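RNA 2'-o-ribose methyltransferase (PDB 1IPA) probably binds RNA and methylates ribose 2'-hydroxyl groups, as a TrmH-family enzyme whose active-site domain carries a deep trefoil knot. Local coordinates at residues A116-A121 with L180-Q185; V233-Q238 with A251-E256; I11-R16 with D24-F29. All blocks are in the same frame, centred on the assembly; numbering follows the deposited sequence.

Contact 1 (A116-A121 with L180-Q185)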
loop_
_atom_site.group_PDB
_atom_site.type_symbol
_atom_site.label_atom_id
_atom_site.label_comp_id
_atom_site.label_asym_id
_atom_site.label_seq_id
_atom_site.Cartn_x
_atom_site.Cartn_y
_atom_site.Cartn_z
ATOM N N ALA A 116 12.929 -13.507 6.153
ATOM C CA ALA A 116 12.563 -12.132 5.826
ATOM C C ALA A 116 12.924 -11.525 4.472
ATOM O O ALA A 116 14.096 -11.325 4.156
ATOM C CB ALA A 116 13.064 -11.214 6.913
ATOM N N LEU A 117 11.902 -11.212 3.684
ATOM C CA LEU A 117 12.095 -10.547 2.402
ATOM C C LEU A 117 11.533 -9.144 2.649
ATOM O O LEU A 117 10.333 -8.962 2.807
ATOM C CB LEU A 117 11.314 -11.249 1.286
ATOM C CG LEU A 117 11.344 -10.545 -0.076
ATOM C CD1 LEU A 117 12.784 -10.377 -0.565
ATOM C CD2 LEU A 117 10.530 -11.351 -1.073
ATOM N N ILE A 118 12.420 -8.160 2.690
ATOM C CA ILE A 118 12.035 -6.791 2.975
ATOM C C ILE A 118 12.260 -5.813 1.830
ATOM O O ILE A 118 13.317 -5.806 1.198
ATOM C CB ILE A 118 12.800 -6.291 4.228
ATOM C CG1 ILE A 118 12.302 -7.049 5.463
ATOM C CG2 ILE A 118 12.623 -4.800 4.407
ATOM C CD1 ILE A 118 13.235 -6.976 6.645
ATOM N N LEU A 119 11.257 -4.981 1.573
ATOM C CA LEU A 119 11.367 -3.981 0.522
ATOM C C LEU A 119 11.521 -2.614 1.157
ATOM O O LEU A 119 10.699 -2.214 1.965
ATOM C CB LEU A 119 10.120 -3.977 -0.369
ATOM C CG LEU A 119 10.060 -2.850 -1.409
ATOM C CD1 LEU A 119 11.216 -3.014 -2.372
ATOM C CD2 LEU A 119 8.733 -2.890 -2.159
ATOM N N VAL A 120 12.583 -1.905 0.806
ATOM C CA VAL A 120 12.793 -0.568 1.339
ATOM C C VAL A 120 12.530 0.418 0.205
ATOM O O VAL A 120 13.252 0.437 -0.791
ATOM C CB VAL A 120 14.239 -0.383 1.860
ATOM C CG1 VAL A 120 14.415 1.013 2.432
ATOM C CG2 VAL A 120 14.544 -1.417 2.931
ATOM N N ALA A 121 11.482 1.221 0.347
ATOM C CA ALA A 121 11.147 2.200 -0.673
ATOM C C ALA A 121 11.613 3.580 -0.231
ATOM O O ALA A 121 11.262 4.053 0.849
ATOM C CB ALA A 121 9.648 2.195 -0.930
ATOM N N LEU A 180 18.167 3.217 7.870
ATOM C CA LEU A 180 19.514 2.711 7.637
ATOM C C LEU A 180 20.141 2.184 8.931
ATOM O O LEU A 180 20.774 1.131 8.937
ATOM C CB LEU A 180 20.380 3.808 7.006
ATOM C CG LEU A 180 20.107 3.962 5.504
ATOM C CD1 LEU A 180 20.758 5.213 4.939
ATOM C CD2 LEU A 180 20.629 2.720 4.803
ATOM N N ASP A 181 19.943 2.901 10.032
ATOM C CA ASP A 181 20.481 2.459 11.314
ATOM C C ASP A 181 19.772 1.175 11.713
ATOM O O ASP A 181 20.358 0.296 12.345
ATOM C CB ASP A 181 20.256 3.518 12.395
ATOM C CG ASP A 181 20.982 4.819 12.102
ATOM O OD1 ASP A 181 20.834 5.763 12.905
ATOM O OD2 ASP A 181 21.697 4.903 11.075
ATOM N N TRP A 182 18.505 1.062 11.335
ATOM C CA TRP A 182 17.734 -0.131 11.661
ATOM C C TRP A 182 18.315 -1.362 10.947
ATOM O O TRP A 182 18.510 -2.416 11.559
ATOM C CB TRP A 182 16.272 0.059 11.249
ATOM C CG TRP A 182 15.392 -1.087 11.643
ATOM C CD1 TRP A 182 14.853 -1.317 12.871
ATOM C CD2 TRP A 182 14.997 -2.186 10.816
ATOM N NE1 TRP A 182 14.148 -2.495 12.864
ATOM C CE2 TRP A 182 14.219 -3.050 11.614
ATOM C CE3 TRP A 182 15.226 -2.527 9.476
ATOM C CZ2 TRP A 182 13.667 -4.237 11.121
ATOM C CZ3 TRP A 182 14.677 -3.709 8.984
ATOM C CH2 TRP A 182 13.907 -4.548 9.808
ATOM N N ILE A 183 18.584 -1.212 9.652
ATOM C CA ILE A 183 19.137 -2.294 8.839
ATOM C C ILE A 183 20.390 -2.857 9.507
ATOM O O ILE A 183 20.479 -4.052 9.783
ATOM C CB ILE A 183 19.536 -1.795 7.418
ATOM C CG1 ILE A 183 18.367 -1.066 6.755
ATOM C CG2 ILE A 183 19.977 -2.972 6.558
ATOM C CD1 ILE A 183 17.194 -1.933 6.453
ATOM N N LYS A 184 21.354 -1.979 9.759
ATOM C CA LYS A 184 22.610 -2.375 10.381
ATOM C C LYS A 184 22.407 -2.935 11.778
ATOM O O LYS A 184 23.142 -3.816 12.210
ATOM C CB LYS A 184 23.570 -1.183 10.421
ATOM C CG LYS A 184 23.806 -0.580 9.039
ATOM C CD LYS A 184 24.248 -1.665 8.051
ATOM C CE LYS A 184 23.809 -1.364 6.622
ATOM N NZ LYS A 184 23.928 -2.580 5.775
ATOM N N GLN A 185 21.394 -2.431 12.471
ATOM C CA GLN A 185 21.088 -2.881 13.822
ATOM C C GLN A 185 20.797 -4.381 13.851
ATOM O O GLN A 185 21.085 -5.064 14.840
ATOM C CB GLN A 185 19.883 -2.109 14.363
ATOM C CG GLN A 185 19.680 -2.242 15.854
ATOM C CD GLN A 185 20.940 -1.903 16.623
ATOM O OE1 GLN A 185 21.601 -0.898 16.341
ATOM N NE2 GLN A 185 21.281 -2.734 17.602
#

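Contact 2 (V233-Q238 with A251-E256)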
loop_
_atom_site.group_PDB
_atom_site.type_symbol
_atom_site.label_atom_id
_atom_site.label_comp_id
_atom_site.label_asym_id
_atom_site.label_seq_id
_atom_site.Cartn_x
_atom_site.Cartn_y
_atom_site.Cartn_z
ATOM N N VAL A 233 22.796 -3.328 -7.565
ATOM C CA VAL A 233 22.290 -4.027 -8.721
ATOM C C VAL A 233 21.390 -3.167 -9.624
ATOM O O VAL A 233 20.857 -2.144 -9.199
ATOM C CB VAL A 233 21.546 -5.286 -8.192
ATOM C CG1 VAL A 233 20.056 -5.182 -8.452
ATOM C CG2 VAL A 233 22.166 -6.535 -8.755
ATOM N N ARG A 234 21.222 -3.583 -10.872
ATOM C CA ARG A 234 20.371 -2.823 -11.775
ATOM C C ARG A 234 19.384 -3.672 -12.555
ATOM O O ARG A 234 19.581 -4.874 -12.763
ATOM C CB ARG A 234 21.209 -1.997 -12.759
ATOM C CG ARG A 234 21.747 -2.772 -13.945
ATOM C CD ARG A 234 22.382 -1.840 -14.960
ATOM N NE ARG A 234 22.571 -2.528 -16.225
ATOM C CZ ARG A 234 23.476 -3.474 -16.419
ATOM N NH1 ARG A 234 24.284 -3.830 -15.433
ATOM N NH2 ARG A 234 23.546 -4.089 -17.588
ATOM N N ILE A 235 18.303 -3.018 -12.968
ATOM C CA ILE A 235 17.256 -3.648 -13.759
ATOM C C ILE A 235 17.525 -3.187 -15.182
ATOM O O ILE A 235 17.333 -2.027 -15.518
ATOM C CB ILE A 235 15.855 -3.191 -13.289
ATOM C CG1 ILE A 235 15.578 -3.756 -11.889
ATOM C CG2 ILE A 235 14.792 -3.652 -14.275
ATOM C CD1 ILE A 235 14.341 -3.205 -11.227
ATOM N N PRO A 236 17.991 -4.099 -16.034
ATOM C CA PRO A 236 18.298 -3.759 -17.423
ATOM C C PRO A 236 17.120 -3.173 -18.180
ATOM O O PRO A 236 15.988 -3.633 -18.033
ATOM C CB PRO A 236 18.776 -5.089 -17.997
ATOM C CG PRO A 236 17.960 -6.097 -17.225
ATOM C CD PRO A 236 18.041 -5.559 -15.820
ATOM N N MET A 237 17.400 -2.129 -18.958
ATOM C CA MET A 237 16.400 -1.451 -19.784
ATOM C C MET A 237 16.827 -1.741 -21.224
ATOM O O MET A 237 17.918 -1.365 -21.639
ATOM C CB MET A 237 16.414 0.066 -19.544
ATOM C CG MET A 237 16.039 0.546 -18.123
ATOM S SD MET A 237 14.359 0.140 -17.585
ATOM C CE MET A 237 14.699 -0.674 -16.135
ATOM N N GLN A 238 15.964 -2.402 -21.982
ATOM C CA GLN A 238 16.269 -2.783 -23.358
ATOM C C GLN A 238 15.791 -1.876 -24.489
ATOM O O GLN A 238 16.116 -2.133 -25.648
ATOM C CB GLN A 238 15.736 -4.193 -23.610
ATOM C CG GLN A 238 16.450 -5.261 -22.809
ATOM C CD GLN A 238 17.665 -5.799 -23.535
ATOM O OE1 GLN A 238 17.543 -6.356 -24.616
ATOM N NE2 GLN A 238 18.838 -5.636 -22.945
ATOM N N ALA A 251 8.210 -5.296 -8.012
ATOM C CA ALA A 251 7.723 -6.633 -8.340
ATOM C C ALA A 251 8.853 -7.469 -8.935
ATOM O O ALA A 251 9.057 -8.626 -8.548
ATOM C CB ALA A 251 6.576 -6.557 -9.316
ATOM N N LEU A 252 9.584 -6.875 -9.873
ATOM C CA LEU A 252 10.688 -7.564 -10.526
ATOM C C LEU A 252 11.704 -8.088 -9.512
ATOM O O LEU A 252 11.993 -9.274 -9.473
ATOM C CB LEU A 252 11.379 -6.620 -11.517
ATOM C CG LEU A 252 10.526 -6.266 -12.741
ATOM C CD1 LEU A 252 11.189 -5.162 -13.562
ATOM C CD2 LEU A 252 10.333 -7.522 -13.583
ATOM N N LEU A 253 12.237 -7.193 -8.693
ATOM C CA LEU A 253 13.219 -7.555 -7.680
ATOM C C LEU A 253 12.673 -8.577 -6.687
ATOM O O LEU A 253 13.341 -9.549 -6.363
ATOM C CB LEU A 253 13.659 -6.301 -6.923
ATOM C CG LEU A 253 14.222 -5.198 -7.818
ATOM C CD1 LEU A 253 14.150 -3.874 -7.097
ATOM C CD2 LEU A 253 15.648 -5.544 -8.227
ATOM N N LEU A 254 11.450 -8.362 -6.216
ATOM C CA LEU A 254 10.850 -9.266 -5.246
ATOM C C LEU A 254 10.485 -10.638 -5.822
ATOM O O LEU A 254 10.607 -11.655 -5.122
ATOM C CB LEU A 254 9.641 -8.596 -4.585
ATOM C CG LEU A 254 10.012 -7.302 -3.841
ATOM C CD1 LEU A 254 8.791 -6.723 -3.152
ATOM C CD2 LEU A 254 11.106 -7.588 -2.822
ATOM N N TYR A 255 10.048 -10.685 -7.082
ATOM C CA TYR A 255 9.730 -11.971 -7.690
ATOM C C TYR A 255 10.991 -12.765 -7.980
ATOM O O TYR A 255 10.963 -13.982 -7.982
ATOM C CB TYR A 255 8.906 -11.806 -8.972
ATOM C CG TYR A 255 7.427 -11.888 -8.686
ATOM C CD1 TYR A 255 6.720 -10.770 -8.229
ATOM C CD2 TYR A 255 6.750 -13.102 -8.785
ATOM C CE1 TYR A 255 5.381 -10.863 -7.873
ATOM C CE2 TYR A 255 5.408 -13.203 -8.433
ATOM C CZ TYR A 255 4.734 -12.082 -7.976
ATOM O OH TYR A 255 3.411 -12.179 -7.623
ATOM N N GLU A 256 12.096 -12.072 -8.227
ATOM C CA GLU A 256 13.371 -12.735 -8.476
ATOM C C GLU A 256 13.854 -13.345 -7.160
ATOM O O GLU A 256 14.555 -14.356 -7.151
ATOM C CB GLU A 256 14.414 -11.735 -8.995
ATOM C CG GLU A 256 15.879 -12.235 -8.882
ATOM C CD GLU A 256 16.169 -13.514 -9.689
ATOM O OE1 GLU A 256 17.266 -14.090 -9.507
ATOM O OE2 GLU A 256 15.316 -13.939 -10.501
#

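Contact 3 (I11-R16 with D24-F29)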
loop_
_atom_site.group_PDB
_atom_site.type_symbol
_atom_site.label_atom_id
_atom_site.label_comp_id
_atom_site.label_asym_id
_atom_site.label_seq_id
_atom_site.Cartn_x
_atom_site.Cartn_y
_atom_site.Cartn_z
ATOM N N ILE A 11 -23.832 13.176 3.998
ATOM C CA ILE A 11 -22.883 13.006 2.916
ATOM C C ILE A 11 -21.780 14.060 2.978
ATOM O O ILE A 11 -20.652 13.817 2.554
ATOM C CB ILE A 11 -23.587 13.077 1.544
ATOM C CG1 ILE A 11 -24.724 12.058 1.489
ATOM C CG2 ILE A 11 -22.581 12.816 0.432
ATOM C CD1 ILE A 11 -24.336 10.658 1.932
ATOM N N LYS A 12 -22.100 15.230 3.506
ATOM C CA LYS A 12 -21.099 16.278 3.629
ATOM C C LYS A 12 -20.089 15.881 4.706
ATOM O O LYS A 12 -18.903 16.205 4.610
ATOM C CB LYS A 12 -21.773 17.606 3.985
ATOM C CG LYS A 12 -22.649 18.147 2.857
ATOM C CD LYS A 12 -23.490 19.345 3.283
ATOM C CE LYS A 12 -22.655 20.580 3.556
ATOM N NZ LYS A 12 -23.544 21.753 3.805
ATOM N N GLU A 13 -20.560 15.165 5.723
ATOM C CA GLU A 13 -19.688 14.724 6.803
ATOM C C GLU A 13 -18.755 13.615 6.326
ATOM O O GLU A 13 -17.583 13.593 6.671
ATOM C CB GLU A 13 -20.512 14.228 7.992
ATOM C CG GLU A 13 -19.713 14.106 9.278
ATOM C CD GLU A 13 -20.572 13.716 10.475
ATOM O OE1 GLU A 13 -20.240 14.137 11.609
ATOM O OE2 GLU A 13 -21.568 12.982 10.288
ATOM N N LEU A 14 -19.271 12.696 5.523
ATOM C CA LEU A 14 -18.441 11.613 5.018
ATOM C C LEU A 14 -17.410 12.102 3.987
ATOM O O LEU A 14 -16.281 11.610 3.949
ATOM C CB LEU A 14 -19.326 10.522 4.420
ATOM C CG LEU A 14 -20.273 9.855 5.423
ATOM C CD1 LEU A 14 -21.097 8.780 4.735
ATOM C CD2 LEU A 14 -19.467 9.245 6.559
ATOM N N ALA A 15 -17.789 13.083 3.170
ATOM C CA ALA A 15 -16.882 13.621 2.147
ATOM C C ALA A 15 -15.601 14.211 2.744
ATOM O O ALA A 15 -14.543 14.184 2.113
ATOM C CB ALA A 15 -17.604 14.681 1.294
ATOM N N ARG A 16 -15.695 14.748 3.955
ATOM C CA ARG A 16 -14.537 15.327 4.618
ATOM C C ARG A 16 -13.450 14.276 4.836
ATOM O O ARG A 16 -12.269 14.599 4.945
ATOM C CB ARG A 16 -14.953 15.921 5.968
ATOM C CG ARG A 16 -15.632 17.292 5.894
ATOM C CD ARG A 16 -16.442 17.563 7.164
ATOM N NE ARG A 16 -15.727 17.137 8.368
ATOM C CZ ARG A 16 -14.861 17.888 9.041
ATOM N NH1 ARG A 16 -14.597 19.122 8.640
ATOM N NH2 ARG A 16 -14.249 17.397 10.111
ATOM N N ASP A 24 -7.777 11.646 10.487
ATOM C CA ASP A 24 -6.989 11.505 11.701
ATOM C C ASP A 24 -7.670 12.023 12.957
ATOM O O ASP A 24 -7.635 11.371 13.997
ATOM C CB ASP A 24 -5.631 12.199 11.541
ATOM C CG ASP A 24 -4.810 11.620 10.405
ATOM O OD1 ASP A 24 -4.981 10.421 10.091
ATOM O OD2 ASP A 24 -3.984 12.363 9.834
ATOM N N SER A 25 -8.304 13.185 12.866
ATOM C CA SER A 25 -8.937 13.746 14.042
ATOM C C SER A 25 -10.173 12.961 14.441
ATOM O O SER A 25 -10.437 12.793 15.625
ATOM C CB SER A 25 -9.285 15.219 13.816
ATOM O OG SER A 25 -10.449 15.350 13.030
ATOM N N GLN A 26 -10.918 12.461 13.463
ATOM C CA GLN A 26 -12.131 11.699 13.761
ATOM C C GLN A 26 -11.903 10.197 13.843
ATOM O O GLN A 26 -12.815 9.451 14.181
ATOM C CB GLN A 26 -13.199 11.966 12.712
ATOM C CG GLN A 26 -13.693 13.390 12.689
ATOM C CD GLN A 26 -14.587 13.647 11.499
ATOM O OE1 GLN A 26 -14.163 13.505 10.347
ATOM N NE2 GLN A 26 -15.832 14.018 11.764
ATOM N N ARG A 27 -10.689 9.759 13.537
ATOM C CA ARG A 27 -10.358 8.342 13.568
ATOM C C ARG A 27 -11.309 7.500 12.727
ATOM O O ARG A 27 -11.732 6.419 13.140
ATOM C CB ARG A 27 -10.338 7.831 15.005
ATOM C CG ARG A 27 -9.187 8.391 15.800
ATOM C CD ARG A 27 -9.225 7.938 17.234
ATOM N NE ARG A 27 -8.235 8.650 18.033
ATOM C CZ ARG A 27 -8.049 8.473 19.338
ATOM N NH1 ARG A 27 -8.790 7.599 20.012
ATOM N NH2 ARG A 27 -7.113 9.174 19.967
ATOM N N ARG A 28 -11.635 7.995 11.541
ATOM C CA ARG A 28 -12.514 7.273 10.635
ATOM C C ARG A 28 -12.064 7.442 9.187
ATOM O O ARG A 28 -11.384 8.416 8.848
ATOM C CB ARG A 28 -13.949 7.747 10.830
ATOM C CG ARG A 28 -14.558 7.175 12.093
ATOM C CD ARG A 28 -15.895 7.779 12.422
ATOM N NE ARG A 28 -16.523 7.071 13.534
ATOM C CZ ARG A 28 -16.044 7.034 14.773
ATOM N NH1 ARG A 28 -14.922 7.673 15.075
ATOM N NH2 ARG A 28 -16.686 6.351 15.712
ATOM N N PHE A 29 -12.419 6.480 8.343
ATOM C CA PHE A 29 -12.044 6.533 6.940
ATOM C C PHE A 29 -13.000 5.700 6.100
ATOM O O PHE A 29 -13.676 4.802 6.609
ATOM C CB PHE A 29 -10.586 6.067 6.734
ATOM C CG PHE A 29 -10.336 4.627 7.104
ATOM C CD1 PHE A 29 -10.146 3.666 6.112
ATOM C CD2 PHE A 29 -10.270 4.232 8.442
ATOM C CE1 PHE A 29 -9.892 2.336 6.440
ATOM C CE2 PHE A 29 -10.015 2.896 8.778
ATOM C CZ PHE A 29 -9.825 1.949 7.767
#

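Contact 1 (A116-A121 with L180-Q185)
W182 reaches from helix 176-185 to the β-strand 117-122 and meets I118 there, while I183, the next residue of the helix, closes on V120. From CB, which points toward the strand, W182 continues with CG anti to the backbone N (chi1 -176°) and the ring system turned nearly square to the CA-CB-CG plane (chi2 80°). This places the six-membered ring nearest I118. Behind it, the pyrrole edge with NE1 lies well away from the strand. W182 CE3 and CZ3 first pass the neighbouring I183 side chain, whose CD1 lies in the indole plane at its edge, 3.7 Å from CE3 and 4.0 Å from CZ3. Further out, CH2 comes to 4.0 Å from I118 CD1, again at the edge of the indole and near its plane, and CZ3 is 4.3 Å from the same methyl. I118 extends from the opposite direction, so a methyl end meets an aromatic C-H edge. The second touch is looser, with V120 CG2 4.4 Å from I183 CD1. No hydrogen bond joins the segments, and the interaction is purely van der Waals. L146 of strand 144-148 touches both I118 and W182, and W225 of helix 223-228 also packs on V120. The strand runs between 144-148 and 210-214 in the parallel sheet of the Rossmann-like SPOUT methyltransferase domain. I118 and V120 face helix 176-185, whereas L117 and L119 pack against helix 246-261 on the opposite face.

Contact 2 (V233-Q238 with A251-E256)
This is an apolar packing contact at the border of the parallel sheet, where the loop leaving edge strand 231-233 meets helix 246-261: I235 of the loop packs on L252 and L253 of the helix. The isoleucine straddles the two leucines with its two branches. Its CG2, anti to the backbone N, lies 4.0 Å from L252 CD1. The longer branch, set beside the backbone N (chi1 -68°), runs to L253, where I235 CD1 is 4.0 Å from CG and equally close to CD2, while I235 CG1 stands 4.1 Å from CD2. Both leucine side chains are crossed at a slant. Two residues earlier, V233 CG1 adds a lighter touch on L253 CD2 at 4.4 Å. L253 is thereby held between this loop and strand 210-214, where it meets I212 and V214. With an alanine in place of I235, both branches would be gone, and a gap would probably open beside the L253 methyls while L252 CD1 lost its partner across the contact. Since no hydrogen bond or charge pair crosses between the segments, the helix and the loop are held together here by apolar packing, without the directional constraint of polar bonds.

Contact 3 (I11-R16 with D24-F29)
R16 and Q26 meet at about a right angle, with the guanidinium and amide planes turned 84° against each other. The guanidinium comes edge first: R16 NH2 stands above the amide of Q26, 4.0 Å from its CD, and this amide carbon lies close to the guanidinium plane, with the amide set across it. At that separation no hydrogen bond forms, and the touch is a polar group resting on a flat one. A bend in the R16 chain (chi3 42°) brings NH2 over the amide, whereas Q26 is extended beyond CG and holds its amide out toward helix 9-15. The E13 carboxylate borders the same amide more distantly. It has its stronger partner in R10, to which OE2 forms a salt bridge. At the backbone, R28 NH1 donates to Q26 O over 2.9 Å, nearly along the C=O axis and in the guanidinium plane, though bent at the hydrogen (139°), and bridges the turn where R27, with positive phi, leaves the helix. The R28 NE also pairs with E48. The contact lies at the surface, where helix 9-15 and helix 20-26 are joined by a short connection and strand 28-32 begins. Beneath it, L14 packs on L51 and L99 of the mixed sheet and on L87 of helix 81-87, within the eL30-like N-terminal domain.

From the N terminus the chain first closes contact 3, a short loop between helix 9-15 and the end of helix 20-26 in the mixed-sheet domain. It then passes into the parallel-sheet domain, where contact 1 closes a longer loop of 58 intervening residues, and contact 2 a loop of 12. The three follow in series, none enclosing or crossing another. Contacts 1 and 2 are coupled through L254, which touches L117 and L119, so that helix 246-261 adjoins strand 117-122 as well as the exit of strand 231-233. Contact 3 lies apart: its centre is about 34 Å from that of contact 1 and about 40 Å from that of contact 2.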